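Long-range contacts in CELL WALL surface anchor family protein (Streptococcus pneumoniae, PDB 2X9Z), which forms the repeating backbone subunit of the pneumococcal pilus, a surface fibre that probably serves in cell adhesion: residues 54-59 with 85-90; 146-151 with 227-232. The protein carries 1 engineered substitution. One frame throughout, in Å; residues are numbered along the deposited sequence.

Interaction 1: residues 54-59 with 85-90; sequences SDRMTE and TEVATG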
loop_
_atom_site.group_PDB
_atom_site.type_symbol
_atom_site.label_atom_id
_atom_site.label_comp_id
_atom_site.label_asym_id
_atom_site.label_seq_id
_atom_site.Cartn_x
_atom_site.Cartn_y
_atom_site.Cartn_z
ATOM N N SER A 54 -1.867 -3.179 -3.780
ATOM C CA SER A 54 -2.827 -2.505 -2.926
ATOM C C SER A 54 -2.357 -1.054 -2.792
ATOM O O SER A 54 -1.194 -0.802 -2.482
ATOM C CB SER A 54 -2.874 -3.212 -1.566
ATOM O OG SER A 54 -3.826 -2.639 -0.689
ATOM N N ASP A 55 -3.261 -0.106 -3.018
ATOM C CA ASP A 55 -2.908 1.307 -3.073
ATOM C C ASP A 55 -3.940 2.144 -2.310
ATOM O O ASP A 55 -5.139 2.017 -2.537
ATOM C CB ASP A 55 -2.857 1.717 -4.547
ATOM C CG ASP A 55 -2.207 3.059 -4.782
ATOM O OD1 ASP A 55 -1.997 3.858 -3.841
ATOM O OD2 ASP A 55 -1.913 3.315 -5.969
ATOM N N ARG A 56 -3.479 2.997 -1.400
ATOM C CA ARG A 56 -4.368 3.942 -0.720
ATOM C C ARG A 56 -3.721 5.309 -0.710
ATOM O O ARG A 56 -2.499 5.424 -0.786
ATOM C CB ARG A 56 -4.667 3.501 0.713
ATOM C CG ARG A 56 -5.440 2.195 0.830
ATOM C CD ARG A 56 -6.879 2.350 0.315
ATOM N NE ARG A 56 -7.706 1.158 0.545
ATOM C CZ ARG A 56 -7.667 0.053 -0.195
ATOM N NH1 ARG A 56 -6.824 -0.036 -1.212
ATOM N NH2 ARG A 56 -8.465 -0.968 0.092
HETATM N N MSE A 57 -4.529 6.356 -0.613
HETATM C CA MSE A 57 -3.961 7.700 -0.651
HETATM C C MSE A 57 -4.614 8.637 0.353
HETATM O O MSE A 57 -5.727 8.393 0.834
HETATM C CB MSE A 57 -3.992 8.260 -2.072
HETATM C CG MSE A 57 -5.376 8.360 -2.685
HETATM SE SE MSE A 57 -5.291 8.213 -4.639
HETATM C CE MSE A 57 -4.969 6.287 -4.706
ATOM N N THR A 58 -3.897 9.700 0.695
ATOM C CA THR A 58 -4.354 10.629 1.728
ATOM C C THR A 58 -5.521 11.477 1.216
ATOM O O THR A 58 -5.753 11.566 0.010
ATOM C CB THR A 58 -3.191 11.475 2.267
ATOM O OG1 THR A 58 -2.555 12.152 1.181
ATOM C CG2 THR A 58 -2.163 10.561 2.940
ATOM N N GLU A 59 -6.265 12.079 2.138
ATOM C CA GLU A 59 -7.600 12.582 1.817
ATOM C C GLU A 59 -7.642 13.748 0.823
ATOM O O GLU A 59 -8.680 13.988 0.203
ATOM C CB GLU A 59 -8.373 12.927 3.090
ATOM C CG GLU A 59 -7.813 14.100 3.854
ATOM C CD GLU A 59 -8.727 14.548 4.983
ATOM O OE1 GLU A 59 -9.760 13.894 5.230
ATOM O OE2 GLU A 59 -8.413 15.562 5.626
ATOM N N THR A 85 -10.669 -4.105 -7.310
ATOM C CA THR A 85 -11.663 -3.574 -6.389
ATOM C C THR A 85 -11.290 -2.137 -6.074
ATOM O O THR A 85 -10.188 -1.863 -5.593
ATOM C CB THR A 85 -11.719 -4.376 -5.081
ATOM O OG1 THR A 85 -11.934 -5.762 -5.377
ATOM C CG2 THR A 85 -12.858 -3.875 -4.198
ATOM N N GLU A 86 -12.211 -1.226 -6.364
ATOM C CA GLU A 86 -11.996 0.193 -6.166
ATOM C C GLU A 86 -12.841 0.685 -5.008
ATOM O O GLU A 86 -14.033 0.373 -4.911
ATOM C CB GLU A 86 -12.354 0.944 -7.448
ATOM C CG GLU A 86 -11.395 0.659 -8.592
ATOM C CD GLU A 86 -11.839 1.284 -9.902
ATOM O OE1 GLU A 86 -12.776 0.756 -10.542
ATOM O OE2 GLU A 86 -11.245 2.302 -10.298
ATOM N N VAL A 87 -12.215 1.461 -4.133
ATOM C CA VAL A 87 -12.909 2.087 -3.018
ATOM C C VAL A 87 -12.618 3.586 -3.031
ATOM O O VAL A 87 -11.893 4.083 -3.902
ATOM C CB VAL A 87 -12.514 1.453 -1.666
ATOM C CG1 VAL A 87 -12.954 -0.004 -1.622
ATOM C CG2 VAL A 87 -11.012 1.568 -1.433
ATOM N N ALA A 88 -13.178 4.308 -2.071
ATOM C CA ALA A 88 -13.084 5.760 -2.101
ATOM C C ALA A 88 -11.641 6.260 -2.083
ATOM O O ALA A 88 -11.317 7.259 -2.721
ATOM C CB ALA A 88 -13.883 6.379 -0.952
ATOM N N THR A 89 -10.777 5.554 -1.364
ATOM C CA THR A 89 -9.412 6.021 -1.135
ATOM C C THR A 89 -8.333 5.275 -1.925
ATOM O O THR A 89 -7.145 5.498 -1.691
ATOM C CB THR A 89 -9.048 5.966 0.370
ATOM O OG1 THR A 89 -9.217 4.627 0.852
ATOM C CG2 THR A 89 -9.934 6.914 1.173
ATOM N N GLY A 90 -8.729 4.400 -2.846
ATOM C CA GLY A 90 -7.754 3.659 -3.628
ATOM C C GLY A 90 -8.295 2.367 -4.190
ATOM O O GLY A 90 -9.482 2.256 -4.470
#

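Interaction 2: residues 146-151 with 227-232; sequences NTPKPN and ADYQEI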
loop_
_atom_site.group_PDB
_atom_site.type_symbol
_atom_site.label_atom_id
_atom_site.label_comp_id
_atom_site.label_asym_id
_atom_site.label_seq_id
_atom_site.Cartn_x
_atom_site.Cartn_y
_atom_site.Cartn_z
ATOM N N ASN A 146 -1.920 -6.638 2.342
ATOM C CA ASN A 146 -2.296 -5.464 1.561
ATOM C C ASN A 146 -1.655 -4.219 2.185
ATOM O O ASN A 146 -0.800 -4.336 3.064
ATOM C CB ASN A 146 -3.817 -5.345 1.463
ATOM C CG ASN A 146 -4.473 -5.405 2.809
ATOM O OD1 ASN A 146 -4.041 -4.733 3.735
ATOM N ND2 ASN A 146 -5.506 -6.233 2.941
ATOM N N THR A 147 -2.045 -3.028 1.739
ATOM C CA THR A 147 -1.320 -1.821 2.121
ATOM C C THR A 147 -2.008 -1.104 3.290
ATOM O O THR A 147 -3.218 -1.212 3.467
ATOM C CB THR A 147 -1.133 -0.883 0.899
ATOM O OG1 THR A 147 -0.025 -0.003 1.124
ATOM C CG2 THR A 147 -2.404 -0.079 0.594
ATOM N N PRO A 148 -1.237 -0.361 4.109
ATOM C CA PRO A 148 -1.881 0.398 5.196
ATOM C C PRO A 148 -2.973 1.370 4.714
ATOM O O PRO A 148 -2.862 1.962 3.633
ATOM C CB PRO A 148 -0.707 1.162 5.832
ATOM C CG PRO A 148 0.452 0.248 5.603
ATOM C CD PRO A 148 0.233 -0.332 4.222
ATOM N N LYS A 149 -4.024 1.516 5.518
ATOM C CA LYS A 149 -5.060 2.519 5.282
ATOM C C LYS A 149 -4.816 3.677 6.254
ATOM O O LYS A 149 -4.901 3.491 7.471
ATOM C CB LYS A 149 -6.457 1.936 5.532
ATOM C CG LYS A 149 -7.002 1.007 4.436
ATOM C CD LYS A 149 -6.286 -0.348 4.419
ATOM C CE LYS A 149 -6.656 -1.197 3.208
ATOM N NZ LYS A 149 -5.816 -2.438 3.189
ATOM N N PRO A 150 -4.498 4.876 5.733
ATOM C CA PRO A 150 -4.231 5.993 6.648
ATOM C C PRO A 150 -5.462 6.399 7.453
ATOM O O PRO A 150 -6.595 6.235 6.994
ATOM C CB PRO A 150 -3.815 7.132 5.711
ATOM C CG PRO A 150 -3.399 6.474 4.453
ATOM C CD PRO A 150 -4.231 5.232 4.331
ATOM N N ASN A 151 -5.239 6.916 8.657
ATOM C CA ASN A 151 -6.332 7.390 9.504
ATOM C C ASN A 151 -5.884 8.548 10.373
ATOM O O ASN A 151 -4.703 8.675 10.699
ATOM C CB ASN A 151 -6.855 6.259 10.395
ATOM C CG ASN A 151 -8.271 6.511 10.923
ATOM O OD1 ASN A 151 -8.946 7.468 10.527
ATOM N ND2 ASN A 151 -8.727 5.638 11.822
ATOM N N ALA A 227 0.516 -8.901 6.493
ATOM C CA ALA A 227 -0.324 -7.925 7.173
ATOM C C ALA A 227 -1.508 -7.497 6.318
ATOM O O ALA A 227 -1.331 -6.931 5.232
ATOM C CB ALA A 227 0.506 -6.712 7.578
ATOM N N ASP A 228 -2.706 -7.736 6.846
ATOM C CA ASP A 228 -3.974 -7.411 6.197
ATOM C C ASP A 228 -4.607 -6.254 6.973
ATOM O O ASP A 228 -5.212 -6.454 8.039
ATOM C CB ASP A 228 -4.859 -8.668 6.206
ATOM C CG ASP A 228 -6.303 -8.412 5.803
ATOM O OD1 ASP A 228 -6.658 -7.301 5.341
ATOM O OD2 ASP A 228 -7.099 -9.367 5.953
ATOM N N TYR A 229 -4.441 -5.037 6.453
ATOM C CA TYR A 229 -4.939 -3.833 7.116
ATOM C C TYR A 229 -6.419 -3.649 6.776
ATOM O O TYR A 229 -6.806 -3.597 5.599
ATOM C CB TYR A 229 -4.138 -2.602 6.689
ATOM C CG TYR A 229 -2.643 -2.720 6.930
ATOM C CD1 TYR A 229 -1.815 -3.314 5.980
ATOM C CD2 TYR A 229 -2.060 -2.230 8.099
ATOM C CE1 TYR A 229 -0.449 -3.426 6.188
ATOM C CE2 TYR A 229 -0.691 -2.335 8.319
ATOM C CZ TYR A 229 0.109 -2.929 7.356
ATOM O OH TYR A 229 1.464 -3.023 7.557
ATOM N N GLN A 230 -7.248 -3.585 7.808
ATOM C CA GLN A 230 -8.695 -3.491 7.626
ATOM C C GLN A 230 -9.100 -2.084 7.180
ATOM O O GLN A 230 -8.418 -1.097 7.477
ATOM C CB GLN A 230 -9.406 -3.838 8.939
ATOM C CG GLN A 230 -9.007 -5.187 9.501
ATOM C CD GLN A 230 -9.275 -6.305 8.523
ATOM O OE1 GLN A 230 -8.357 -7.005 8.085
ATOM N NE2 GLN A 230 -10.533 -6.474 8.162
ATOM N N GLU A 231 -10.223 -1.979 6.487
ATOM C CA GLU A 231 -10.726 -0.668 6.113
ATOM C C GLU A 231 -11.007 0.177 7.356
ATOM O O GLU A 231 -11.335 -0.355 8.421
ATOM C CB GLU A 231 -11.984 -0.800 5.252
ATOM C CG GLU A 231 -11.762 -1.516 3.923
ATOM C CD GLU A 231 -10.806 -0.774 2.992
ATOM O OE1 GLU A 231 -10.859 0.471 2.911
ATOM O OE2 GLU A 231 -10.002 -1.448 2.322
ATOM N N ILE A 232 -10.867 1.493 7.213
ATOM C CA ILE A 232 -11.098 2.420 8.322
ATOM C C ILE A 232 -12.590 2.619 8.557
ATOM O O ILE A 232 -13.359 2.792 7.606
ATOM C CB ILE A 232 -10.427 3.803 8.066
ATOM C CG1 ILE A 232 -8.924 3.633 7.839
ATOM C CG2 ILE A 232 -10.733 4.792 9.195
ATOM C CD1 ILE A 232 -8.215 2.862 8.916
#

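Interaction 1: residues 54-59 with 85-90
A single backbone hydrogen bond joins residues 54-59 to 85-90: Met57 N donates to Thr89 O over 3.0 Å. The donor lies nearly along the C=O axis, but the N-H is bent, with 138° at the hydrogen. Thr89 O also receives a C-H from Arg56 CA at 3.3 Å, so consecutive residues of one strand converge on one carbonyl. Gly90 CA points a hydrogen at Asp55 O, 3.3 Å away. Both C-H donors are the CA atoms of the antiparallel, non-hydrogen-bonded pair Arg56-Gly90, which stand 4.5 Å apart. With Gly90 at a phi of 157°, a CB would press on the preceding carbonyl O and run into Asp55 O, so the close approach depends on a residue without a side chain.

The second segment is the tip of a beta hairpin: a type I turn from Val87 to Gly90 links strands 82-87 and 90-95, closed by Val87 N to Gly90 O and, weakly, by the reverse bond. Strand 50-57 pairs with 90-95 in a mixed sheet, within the Cna-B-like domain of a Gram-positive pilin backbone subunit.

Arg56 bends at chi2 (-68°) and carries its guanidinium over the turn. Val87 CG2 sits over one guanidinium face, toward the rim and 3.9 Å from Arg56 CZ, while Thr89 OG1 comes within 3.3 Å of Arg56 CD. Arg56 NH1 donates to Asp55 O at 3.0 Å, in the guanidinium plane but from above the carbonyl plane; Arg56 NE is buried without a polar partner. On the opposite face of the strand, the selenomethionine Met57 curls at chi3 so that its CE reaches 4.0 Å from Gly90 CA.

Further out, Asp92 forms a salt bridge with Arg56 NH2 and Glu231 is the second partner, so two carboxylates probably offset its positive charge and help fix its orientation.

Interaction 2: residues 146-151 with 227-232
Asn146 uses three polar atoms on strand 226-229. Its backbone N donates to Ala227 O at 3.0 Å, in the carbonyl plane. Asn146 OD1 takes Tyr229 N at 2.8 Å on a lone pair, so the side-chain carbonyl stands in for a strand partner. Asn146 ND2 completes the grip, reaching Asp228 OD1 at 2.9 Å from above the carboxylate plane; Asp228 OD2 is satisfied by Trp243 NE1.

The strand is the edge of a four-stranded mixed sheet in the second Cna-B-like pilin domain, and packing along it is the loop that connects this sheet with strand 130-139 of the preceding one.

Lys149 runs straight beyond its chi2 bend (72°), and its NZ donates to Tyr229 O at 2.9 Å and, within its own segment, to Thr147 O at 2.9 Å. Glu231 OE2 stays 4.4 Å from Lys149 NZ, too far for a salt bridge, and pairs with Arg56 instead. Pro148 CA lies over one face of the Tyr229 ring, 3.8 Å from its centroid, a CH-pi contact; Tyr229 OH is hydrogen-bonded to Glu219 N. Ile232 CG2 packs 3.4 Å from Asn151 ND2, an amide nitrogen that hydrogen-bonds to Thr234 O.

How the interactions relate
Interaction 1 is mostly buried and lies inside one sheet, tying strand 50-57 to a hairpin tip through main-chain bonding and contacts with Gly90. Interaction 2, only partly buried, connects a loop with the edge of another sheet; without paired strands, side-chain groups supply most of its hydrogen bonds, and it buries 503 Å² against 247 Å². The two centres are 10 Å apart and the contacts touch directly. Arg56 NH2 and Glu231 OE2 form a 2.7 Å salt bridge, Ser54 OG probably hydrogen-bonds Thr147 N, and Lys149 CE packs on the guanidinium. Strand 50-57 thus lines the loop 146-151, which lies between it and residues 227-232.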